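Putative Phosphoglycerate mutase (Plasmodium falciparum, PDB 3EOZ) probably acts as a serine/threonine-protein phosphatase of the phosphoglycerate mutase family, with a histidine phosphatase fold. Local coordinates at residues S70-K81 and A94-E104; I131-Y140 and V158-A166. All blocks are in the same frame, centred on the assembly; numbering follows the deposited sequence.

Contact 1: S70-K81 and A94-E104; sequences SVIYHSDMIRAK and ANLINDPNLNE
Strands 70-74 and 95-98 run parallel, and the ladder begins where Asn-95 N donates to Ser-70 O at 3.0 Å. Ile-72 lies between two such bonds, its N giving to Asn-95 O and its O receiving from Ile-97 N. His-74 repeats the pattern with Ile-97 O and Asp-99 N. On one face of the sheet Val-71, Tyr-73 and Ile-97 meet. Val-71 CG1, anti to its own N (chi1 -170°), reaches Ile-97 CD1 at 3.5 Å and lies over the centre of the Tyr-73 ring. Ile-97 CG2 packs beside Tyr-73 CD2. On the other face Ile-72 and Leu-96 lie side by side. Asn-98 CA lies over one face of the His-74 ring in a CH-pi contact, and Lys-81 CA over the other. His-74 ND1 donates to Ser-75 O at 2.7 Å, close to the ring plane, which fixes the ring's rotation. The two strands and helix 78-88 form a beta-alpha-beta unit, with 95-98 at an edge of the sheet of the histidine phosphatase fold. Ser-75 OG accepts from Met-77 N in an ST turn before the helix. Asn-103 OD1 takes the Asp-76 N-H at 3.0 Å, and its ND2 gives a weak bond back to Asp-76 OD2. The extended Arg-79 chain brings NH2 to both Glu-104 oxygens; OE1 is closer at 2.6 Å and forms a salt bridge. Arg-79 NH1 forms a salt bridge with a phosphate ion distinct from that at Arg-165 and probably from the crystallisation liquor. Arg-79 and Glu-104 touch His-155, and Ala-80 touches His-29, consistent with the phosphate pocket of histidine phosphatases.

Contact 2: I131-Y140 and V158-A166; sequences INKAYETYFY and VIRYFLCRA. With PO4 (phosphate ion), chain D.
The Tyr-135 ring has Arg-165 CD over the centre of one face, 3.6 Å from the centroid, and Phe-139 CB toward the rim of the other. Phe-162 CD1 and phosphate O2 sit at its edge. The Arg-165 guanidinium also lies over this ring, its plane turned only 24° from it. Arg-165 is fully extended, with CG anti to its N (chi1 180°), and this carries the group across to the other helix. There NH1 donates to Asn-132 OD1 at 2.7 Å, nearly straight and in the guanidinium plane. NH1 also bonds Tyr-161 OH on its own helix. NE gives to phosphate O4 at 2.7 Å, and Tyr-135 OH donates to O2 at 2.8 Å. The phosphate probably comes from the crystallisation liquor. Helical segments 131-139 and 158-166 cross at -65°, packed knobs-into-holes against the central sheet of the histidine phosphatase fold. Tyr-135 fits among Tyr-161, Phe-162, Arg-165 and Ala-166. Phe-162 fills the reciprocal hole of Ile-131, Ala-134, Tyr-135 and Phe-139. The Phe-139 edge meets the Phe-162 face in an offset edge-to-face pair, centroids 5.3 Å apart. Ile-131 CG1 lies over a face of Tyr-161, 3.8 Å from its centroid, while CD1 reaches Val-158 CG2 at 3.8 Å. Phe-139 and Phe-162 both touch Leu-26 of strand 22-28, and Tyr-161 packs on Ser-178 of the second subunit.

Contact 1 closes before contact 2 opens, and they lie about 15 Å apart, centre to centre. The chain passes from strand 95-98 to helix 114-139, whose end enters contact 2. Strand 148-154 then comes before helix 156-166; it lies next to strand 68-74 in the sheet, and Val-152 on it touches both Leu-102 and Tyr-138. The two contacts also touch directly: Asp-99 OD2 and Tyr-138 OH are 2.5 Å apart, a probable hydrogen bond, and the Tyr-73 and Tyr-138 rings meet edge-to-face. Contact 1 pairs edge strand 95-98 with strand 68-74; contact 2 pairs two helices lying on the sheet. The Arg-79 and Glu-104 end of contact 1 borders the probable catalytic pocket near His-29 and His-155. Contact 2's phosphate sits elsewhere.

Contact 1: S70-K81 and A94-E104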
loop_
_atom_site.group_PDB
_atom_site.type_symbol
_atom_site.label_atom_id
_atom_site.label_comp_id
_atom_site.label_asym_id
_atom_site.label_seq_id
_atom_site.Cartn_x
_atom_site.Cartn_y
_atom_site.Cartn_z
ATOM N N SER B 70 25.940 6.462 18.487
ATOM C CA SER B 70 26.919 7.541 18.525
ATOM C C SER B 70 26.379 8.909 18.127
ATOM O O SER B 70 26.829 9.921 18.672
ATOM C CB SER B 70 28.123 7.193 17.642
ATOM O OG SER B 70 27.742 6.925 16.309
ATOM N N VAL B 71 25.444 8.955 17.172
ATOM C CA VAL B 71 24.890 10.234 16.685
ATOM C C VAL B 71 23.376 10.183 16.507
ATOM O O VAL B 71 22.823 9.169 16.128
ATOM C CB VAL B 71 25.488 10.638 15.327
ATOM C CG1 VAL B 71 25.087 12.086 14.971
ATOM C CG2 VAL B 71 27.007 10.460 15.321
ATOM N N ILE B 72 22.720 11.298 16.784
ATOM C CA ILE B 72 21.331 11.493 16.481
ATOM C C ILE B 72 21.283 12.709 15.557
ATOM O O ILE B 72 21.653 13.811 15.964
ATOM C CB ILE B 72 20.521 11.742 17.758
ATOM C CG1 ILE B 72 20.579 10.509 18.674
ATOM C CG2 ILE B 72 19.075 12.050 17.428
ATOM C CD1 ILE B 72 19.947 10.725 20.046
ATOM N N TYR B 73 20.851 12.515 14.312
ATOM C CA TYR B 73 20.801 13.619 13.338
ATOM C C TYR B 73 19.435 14.273 13.296
ATOM O O TYR B 73 18.429 13.624 13.575
ATOM C CB TYR B 73 21.136 13.116 11.948
ATOM C CG TYR B 73 22.527 12.591 11.806
ATOM C CD1 TYR B 73 22.790 11.227 11.858
ATOM C CD2 TYR B 73 23.586 13.451 11.613
ATOM C CE1 TYR B 73 24.074 10.728 11.708
ATOM C CE2 TYR B 73 24.872 12.969 11.462
ATOM C CZ TYR B 73 25.113 11.603 11.519
ATOM O OH TYR B 73 26.389 11.140 11.365
ATOM N N HIS B 74 19.387 15.554 12.940
ATOM C CA HIS B 74 18.111 16.243 12.839
ATOM C C HIS B 74 18.204 17.480 11.981
ATOM O O HIS B 74 19.282 17.922 11.624
ATOM C CB HIS B 74 17.592 16.603 14.232
ATOM C CG HIS B 74 18.481 17.551 14.972
ATOM N ND1 HIS B 74 18.422 18.918 14.793
ATOM C CD2 HIS B 74 19.459 17.329 15.884
ATOM C CE1 HIS B 74 19.337 19.494 15.551
ATOM N NE2 HIS B 74 19.974 18.551 16.225
ATOM N N SER B 75 17.051 18.035 11.643
ATOM C CA SER B 75 16.987 19.248 10.818
ATOM C C SER B 75 17.110 20.517 11.687
ATOM O O SER B 75 17.242 20.432 12.899
ATOM C CB SER B 75 15.661 19.278 10.062
ATOM O OG SER B 75 14.612 19.653 10.943
ATOM N N ASP B 76 17.034 21.681 11.046
ATOM C CA ASP B 76 16.974 22.963 11.747
ATOM C C ASP B 76 15.663 23.191 12.477
ATOM O O ASP B 76 15.613 24.044 13.355
ATOM C CB ASP B 76 17.129 24.124 10.767
ATOM C CG ASP B 76 18.517 24.227 10.190
ATOM O OD1 ASP B 76 19.431 23.588 10.743
ATOM O OD2 ASP B 76 18.689 24.959 9.191
HETATM N N MSE B 77 14.606 22.456 12.122
HETATM C CA MSE B 77 13.266 22.726 12.652
HETATM C C MSE B 77 13.198 22.484 14.137
HETATM O O MSE B 77 13.742 21.487 14.640
HETATM C CB MSE B 77 12.207 21.849 11.999
HETATM C CG MSE B 77 11.683 22.344 10.675
HETATM SE SE MSE B 77 13.060 22.583 9.350
HETATM C CE MSE B 77 12.869 24.520 9.082
ATOM N N ILE B 78 12.483 23.377 14.819
ATOM C CA ILE B 78 12.404 23.370 16.269
ATOM C C ILE B 78 11.907 22.035 16.776
ATOM O O ILE B 78 12.537 21.435 17.633
ATOM C CB ILE B 78 11.502 24.519 16.809
ATOM C CG1 ILE B 78 11.980 25.866 16.230
ATOM C CG2 ILE B 78 11.496 24.528 18.339
ATOM C CD1 ILE B 78 11.844 27.077 17.158
ATOM N N ARG B 79 10.778 21.578 16.243
ATOM C CA ARG B 79 10.216 20.238 16.584
ATOM C C ARG B 79 11.161 19.063 16.330
ATOM O O ARG B 79 11.135 18.070 17.081
ATOM C CB ARG B 79 8.906 19.977 15.834
ATOM C CG ARG B 79 8.846 20.660 14.531
ATOM C CD ARG B 79 7.817 20.104 13.587
ATOM N NE ARG B 79 7.932 20.878 12.355
ATOM C CZ ARG B 79 7.359 20.583 11.205
ATOM N NH1 ARG B 79 6.583 19.511 11.086
ATOM N NH2 ARG B 79 7.562 21.380 10.167
ATOM N N ALA B 80 11.969 19.170 15.272
ATOM C CA ALA B 80 13.017 18.180 15.000
ATOM C C ALA B 80 14.004 18.177 16.155
ATOM O O ALA B 80 14.195 17.153 16.802
ATOM C CB ALA B 80 13.723 18.478 13.679
ATOM N N LYS B 81 14.589 19.348 16.419
ATOM C CA LYS B 81 15.450 19.585 17.593
ATOM C C LYS B 81 14.817 19.096 18.897
ATOM O O LYS B 81 15.451 18.397 19.696
ATOM C CB LYS B 81 15.795 21.078 17.698
ATOM C CG LYS B 81 16.973 21.471 16.799
ATOM C CD LYS B 81 16.972 22.924 16.336
ATOM C CE LYS B 81 18.190 23.169 15.434
ATOM N NZ LYS B 81 18.135 24.445 14.644
ATOM N N ALA B 94 25.250 10.088 23.323
ATOM C CA ALA B 94 25.160 10.307 21.886
ATOM C C ALA B 94 25.211 11.787 21.544
ATOM O O ALA B 94 24.664 12.621 22.258
ATOM C CB ALA B 94 23.880 9.675 21.348
ATOM N N ASN B 95 25.837 12.113 20.424
ATOM C CA ASN B 95 25.954 13.500 19.988
ATOM C C ASN B 95 24.816 13.899 19.036
ATOM O O ASN B 95 24.562 13.220 18.045
ATOM C CB ASN B 95 27.321 13.707 19.326
ATOM C CG ASN B 95 28.482 13.221 20.211
ATOM O OD1 ASN B 95 29.143 12.221 19.901
ATOM N ND2 ASN B 95 28.701 13.904 21.333
ATOM N N LEU B 96 24.127 14.990 19.354
ATOM C CA LEU B 96 23.130 15.561 18.467
ATOM C C LEU B 96 23.837 16.346 17.377
ATOM O O LEU B 96 24.598 17.249 17.680
ATOM C CB LEU B 96 22.168 16.468 19.238
ATOM C CG LEU B 96 21.048 15.757 20.025
ATOM C CD1 LEU B 96 21.552 14.476 20.653
ATOM C CD2 LEU B 96 20.453 16.651 21.098
ATOM N N ILE B 97 23.623 15.983 16.115
ATOM C CA ILE B 97 24.180 16.743 14.991
ATOM C C ILE B 97 23.079 17.306 14.103
ATOM O O ILE B 97 22.180 16.580 13.687
ATOM C CB ILE B 97 25.163 15.920 14.137
ATOM C CG1 ILE B 97 26.519 15.829 14.833
ATOM C CG2 ILE B 97 25.389 16.592 12.768
ATOM C CD1 ILE B 97 26.480 15.120 16.150
ATOM N N ASN B 98 23.181 18.605 13.819
ATOM C CA ASN B 98 22.249 19.342 12.976
ATOM C C ASN B 98 22.654 19.211 11.517
ATOM O O ASN B 98 23.804 19.484 11.177
ATOM C CB ASN B 98 22.259 20.821 13.376
ATOM C CG ASN B 98 21.215 21.659 12.622
ATOM O OD1 ASN B 98 21.100 21.588 11.401
ATOM N ND2 ASN B 98 20.460 22.467 13.362
ATOM N N ASP B 99 21.713 18.807 10.663
ATOM C CA ASP B 99 21.951 18.683 9.226
ATOM C C ASP B 99 20.855 19.454 8.514
ATOM O O ASP B 99 19.736 18.967 8.395
ATOM C CB ASP B 99 21.949 17.216 8.782
ATOM C CG ASP B 99 22.288 17.038 7.305
ATOM O OD1 ASP B 99 22.389 18.057 6.595
ATOM O OD2 ASP B 99 22.457 15.873 6.853
ATOM N N PRO B 100 21.165 20.676 8.051
ATOM C CA PRO B 100 20.178 21.446 7.295
ATOM C C PRO B 100 19.658 20.746 6.025
ATOM O O PRO B 100 18.591 21.108 5.535
ATOM C CB PRO B 100 20.930 22.744 6.930
ATOM C CG PRO B 100 22.322 22.518 7.234
ATOM C CD PRO B 100 22.408 21.437 8.257
ATOM N N ASN B 101 20.402 19.767 5.507
ATOM C CA ASN B 101 19.933 18.928 4.392
ATOM C C ASN B 101 18.691 18.067 4.719
ATOM O O ASN B 101 17.971 17.675 3.800
ATOM C CB ASN B 101 21.069 18.047 3.857
ATOM C CG ASN B 101 22.090 18.830 3.046
ATOM O OD1 ASN B 101 21.780 19.886 2.493
ATOM N ND2 ASN B 101 23.292 18.287 2.926
ATOM N N LEU B 102 18.446 17.806 6.015
ATOM C CA LEU B 102 17.231 17.145 6.498
ATOM C C LEU B 102 16.008 18.068 6.597
ATOM O O LEU B 102 14.923 17.620 6.968
ATOM C CB LEU B 102 17.478 16.518 7.884
ATOM C CG LEU B 102 18.350 15.266 7.995
ATOM C CD1 LEU B 102 18.573 14.934 9.433
ATOM C CD2 LEU B 102 17.738 14.051 7.255
ATOM N N ASN B 103 16.169 19.349 6.281
ATOM C CA ASN B 103 15.049 20.298 6.314
ATOM C C ASN B 103 13.923 19.906 5.381
ATOM O O ASN B 103 14.157 19.606 4.211
ATOM C CB ASN B 103 15.502 21.699 5.911
ATOM C CG ASN B 103 16.287 22.407 7.002
ATOM O OD1 ASN B 103 16.606 21.834 8.050
ATOM N ND2 ASN B 103 16.600 23.667 6.758
ATOM N N GLU B 104 12.701 19.946 5.904
ATOM C CA GLU B 104 11.480 19.685 5.139
ATOM C C GLU B 104 11.295 20.610 3.956
ATOM O O GLU B 104 10.662 20.235 2.969
ATOM C CB GLU B 104 10.274 19.896 6.040
ATOM C CG GLU B 104 10.077 21.373 6.399
ATOM C CD GLU B 104 9.322 21.573 7.679
ATOM O OE1 GLU B 104 9.564 20.787 8.630
ATOM O OE2 GLU B 104 8.498 22.525 7.735
#

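Contact 2: I131-Y140 and V158-A166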
loop_
_atom_site.group_PDB
_atom_site.type_symbol
_atom_site.label_atom_id
_atom_site.label_comp_id
_atom_site.label_asym_id
_atom_site.label_seq_id
_atom_site.Cartn_x
_atom_site.Cartn_y
_atom_site.Cartn_z
ATOM N N ILE B 131 18.128 17.323 -0.510
ATOM C CA ILE B 131 17.539 16.051 -0.115
ATOM C C ILE B 131 18.321 14.856 -0.717
ATOM O O ILE B 131 18.527 13.811 -0.036
ATOM C CB ILE B 131 16.018 16.004 -0.436
ATOM C CG1 ILE B 131 15.338 14.863 0.329
ATOM C CG2 ILE B 131 15.760 15.873 -1.925
ATOM C CD1 ILE B 131 15.384 15.023 1.841
ATOM N N ASN B 132 18.788 15.022 -1.957
ATOM C CA ASN B 132 19.649 14.025 -2.577
ATOM C C ASN B 132 20.958 13.820 -1.818
ATOM O O ASN B 132 21.426 12.695 -1.679
ATOM C CB ASN B 132 20.000 14.382 -4.015
ATOM C CG ASN B 132 20.767 13.269 -4.704
ATOM O OD1 ASN B 132 20.175 12.287 -5.154
ATOM N ND2 ASN B 132 22.090 13.402 -4.773
ATOM N N LYS B 133 21.542 14.926 -1.366
ATOM C CA LYS B 133 22.739 14.917 -0.565
ATOM C C LYS B 133 22.506 14.188 0.769
ATOM O O LYS B 133 23.339 13.404 1.178
ATOM C CB LYS B 133 23.225 16.354 -0.336
ATOM C CG LYS B 133 24.535 16.473 0.475
ATOM C CD LYS B 133 25.645 15.591 -0.082
ATOM C CE LYS B 133 27.000 15.838 0.597
ATOM N NZ LYS B 133 27.077 15.257 1.960
ATOM N N ALA B 134 21.380 14.446 1.424
ATOM C CA ALA B 134 21.047 13.744 2.656
ATOM C C ALA B 134 20.835 12.253 2.404
ATOM O O ALA B 134 21.276 11.409 3.198
ATOM C CB ALA B 134 19.800 14.337 3.300
ATOM N N TYR B 135 20.147 11.933 1.308
ATOM C CA TYR B 135 19.868 10.544 0.968
ATOM C C TYR B 135 21.166 9.762 0.856
ATOM O O TYR B 135 21.295 8.685 1.402
ATOM C CB TYR B 135 19.074 10.446 -0.350
ATOM C CG TYR B 135 18.800 9.019 -0.749
ATOM C CD1 TYR B 135 17.897 8.247 -0.031
ATOM C CD2 TYR B 135 19.476 8.431 -1.815
ATOM C CE1 TYR B 135 17.657 6.918 -0.382
ATOM C CE2 TYR B 135 19.246 7.106 -2.174
ATOM C CZ TYR B 135 18.339 6.356 -1.457
ATOM O OH TYR B 135 18.106 5.047 -1.791
ATOM N N GLU B 136 22.132 10.321 0.142
ATOM C CA GLU B 136 23.451 9.695 0.014
ATOM C C GLU B 136 24.221 9.645 1.330
ATOM O O GLU B 136 24.927 8.674 1.589
ATOM C CB GLU B 136 24.280 10.433 -1.014
ATOM C CG GLU B 136 23.664 10.360 -2.403
ATOM C CD GLU B 136 24.520 10.989 -3.473
ATOM O OE1 GLU B 136 25.498 11.690 -3.132
ATOM O OE2 GLU B 136 24.209 10.770 -4.667
ATOM N N THR B 137 24.112 10.700 2.134
ATOM C CA THR B 137 24.778 10.717 3.405
ATOM C C THR B 137 24.299 9.529 4.230
ATOM O O THR B 137 25.107 8.738 4.696
ATOM C CB THR B 137 24.503 11.987 4.183
ATOM O OG1 THR B 137 25.026 13.105 3.467
ATOM C CG2 THR B 137 25.116 11.897 5.622
ATOM N N TYR B 138 22.988 9.380 4.360
ATOM C CA TYR B 138 22.439 8.438 5.312
ATOM C C TYR B 138 22.231 7.063 4.712
ATOM O O TYR B 138 22.219 6.073 5.443
ATOM C CB TYR B 138 21.170 9.018 5.941
ATOM C CG TYR B 138 21.446 10.349 6.621
ATOM C CD1 TYR B 138 22.179 10.406 7.810
ATOM C CD2 TYR B 138 21.013 11.540 6.066
ATOM C CE1 TYR B 138 22.457 11.626 8.439
ATOM C CE2 TYR B 138 21.281 12.759 6.673
ATOM C CZ TYR B 138 22.006 12.798 7.876
ATOM O OH TYR B 138 22.276 14.008 8.487
ATOM N N PHE B 139 22.123 6.974 3.385
ATOM C CA PHE B 139 21.944 5.653 2.755
ATOM C C PHE B 139 23.180 5.070 2.062
ATOM O O PHE B 139 23.314 3.863 2.011
ATOM C CB PHE B 139 20.741 5.638 1.816
ATOM C CG PHE B 139 19.434 5.644 2.527
ATOM C CD1 PHE B 139 18.687 4.475 2.649
ATOM C CD2 PHE B 139 18.954 6.801 3.102
ATOM C CE1 PHE B 139 17.465 4.472 3.339
ATOM C CE2 PHE B 139 17.741 6.810 3.777
ATOM C CZ PHE B 139 16.989 5.645 3.892
ATOM N N TYR B 140 24.080 5.896 1.541
ATOM C CA TYR B 140 25.282 5.365 0.896
ATOM C C TYR B 140 26.536 5.416 1.769
ATOM O O TYR B 140 27.351 4.519 1.728
ATOM C CB TYR B 140 25.589 6.115 -0.401
ATOM C CG TYR B 140 24.574 5.992 -1.522
ATOM C CD1 TYR B 140 23.546 5.041 -1.498
ATOM C CD2 TYR B 140 24.675 6.819 -2.631
ATOM C CE1 TYR B 140 22.632 4.948 -2.543
ATOM C CE2 TYR B 140 23.782 6.733 -3.683
ATOM C CZ TYR B 140 22.762 5.797 -3.637
ATOM O OH TYR B 140 21.884 5.742 -4.689
ATOM N N VAL B 158 10.447 13.857 4.360
ATOM C CA VAL B 158 11.799 13.369 4.184
ATOM C C VAL B 158 11.808 11.836 4.230
ATOM O O VAL B 158 12.321 11.208 3.297
ATOM C CB VAL B 158 12.767 13.986 5.221
ATOM C CG1 VAL B 158 14.089 13.137 5.363
ATOM C CG2 VAL B 158 13.037 15.440 4.837
ATOM N N ILE B 159 11.211 11.252 5.276
ATOM C CA ILE B 159 11.019 9.801 5.351
ATOM C C ILE B 159 10.382 9.216 4.073
ATOM O O ILE B 159 10.743 8.112 3.618
ATOM C CB ILE B 159 10.137 9.365 6.553
ATOM C CG1 ILE B 159 10.836 9.698 7.861
ATOM C CG2 ILE B 159 9.896 7.873 6.502
ATOM C CD1 ILE B 159 10.342 8.937 9.113
ATOM N N ARG B 160 9.432 9.955 3.518
ATOM C CA ARG B 160 8.733 9.538 2.317
ATOM C C ARG B 160 9.669 9.478 1.139
ATOM O O ARG B 160 9.701 8.472 0.431
ATOM C CB ARG B 160 7.584 10.498 2.008
ATOM C CG ARG B 160 6.692 10.005 0.892
ATOM C CD ARG B 160 5.376 10.731 0.847
ATOM N NE ARG B 160 5.563 12.139 0.514
ATOM C CZ ARG B 160 5.044 13.159 1.194
ATOM N NH1 ARG B 160 4.280 12.954 2.274
ATOM N NH2 ARG B 160 5.286 14.402 0.784
ATOM N N TYR B 161 10.420 10.552 0.921
ATOM C CA TYR B 161 11.409 10.601 -0.160
ATOM C C TYR B 161 12.414 9.455 0.015
ATOM O O TYR B 161 12.595 8.658 -0.885
ATOM C CB TYR B 161 12.127 11.958 -0.192
ATOM C CG TYR B 161 13.249 12.060 -1.217
ATOM C CD1 TYR B 161 14.513 11.571 -0.943
ATOM C CD2 TYR B 161 13.047 12.693 -2.455
ATOM C CE1 TYR B 161 15.542 11.663 -1.874
ATOM C CE2 TYR B 161 14.068 12.787 -3.394
ATOM C CZ TYR B 161 15.314 12.272 -3.095
ATOM O OH TYR B 161 16.340 12.357 -4.015
ATOM N N PHE B 162 13.035 9.351 1.185
ATOM C CA PHE B 162 13.995 8.275 1.445
ATOM C C PHE B 162 13.455 6.899 1.107
ATOM O O PHE B 162 14.112 6.121 0.430
ATOM C CB PHE B 162 14.450 8.271 2.924
ATOM C CG PHE B 162 15.357 9.430 3.312
ATOM C CD1 PHE B 162 15.945 10.268 2.353
ATOM C CD2 PHE B 162 15.628 9.675 4.648
ATOM C CE1 PHE B 162 16.777 11.311 2.730
ATOM C CE2 PHE B 162 16.470 10.723 5.032
ATOM C CZ PHE B 162 17.041 11.537 4.071
ATOM N N LEU B 163 12.265 6.591 1.591
ATOM C CA LEU B 163 11.752 5.223 1.487
ATOM C C LEU B 163 11.193 4.940 0.107
ATOM O O LEU B 163 11.382 3.844 -0.421
ATOM C CB LEU B 163 10.715 4.941 2.571
ATOM C CG LEU B 163 11.280 4.863 3.995
ATOM C CD1 LEU B 163 10.164 4.607 5.003
ATOM C CD2 LEU B 163 12.311 3.779 4.104
ATOM N N CYS B 164 10.518 5.917 -0.494
ATOM C CA CYS B 164 10.081 5.738 -1.888
ATOM C C CYS B 164 11.287 5.402 -2.759
ATOM O O CYS B 164 11.244 4.494 -3.609
ATOM C CB CYS B 164 9.356 6.984 -2.440
ATOM S SG CYS B 164 7.668 7.172 -1.831
ATOM N N ARG B 165 12.370 6.129 -2.516
ATOM C CA ARG B 165 13.586 5.964 -3.290
ATOM C C ARG B 165 14.332 4.661 -2.914
ATOM O O ARG B 165 14.624 3.844 -3.784
ATOM C CB ARG B 165 14.455 7.199 -3.120
ATOM C CG ARG B 165 15.726 7.117 -3.874
ATOM C CD ARG B 165 16.456 8.453 -3.942
ATOM N NE ARG B 165 17.745 8.246 -4.613
ATOM C CZ ARG B 165 18.651 9.189 -4.816
ATOM N NH1 ARG B 165 18.433 10.431 -4.402
ATOM N NH2 ARG B 165 19.791 8.878 -5.410
ATOM N N ALA B 166 14.579 4.429 -1.629
ATOM C CA ALA B 166 15.346 3.238 -1.217
ATOM C C ALA B 166 14.628 1.933 -1.539
ATOM O O ALA B 166 15.257 0.934 -1.906
ATOM C CB ALA B 166 15.695 3.298 0.310
HETATM P P PO4 D . 18.954 4.683 -5.556
HETATM O O1 PO4 D . 18.658 3.686 -6.658
HETATM O O2 PO4 D . 19.012 3.961 -4.220
HETATM O O3 PO4 D . 20.290 5.319 -5.840
HETATM O O4 PO4 D . 17.906 5.773 -5.603
#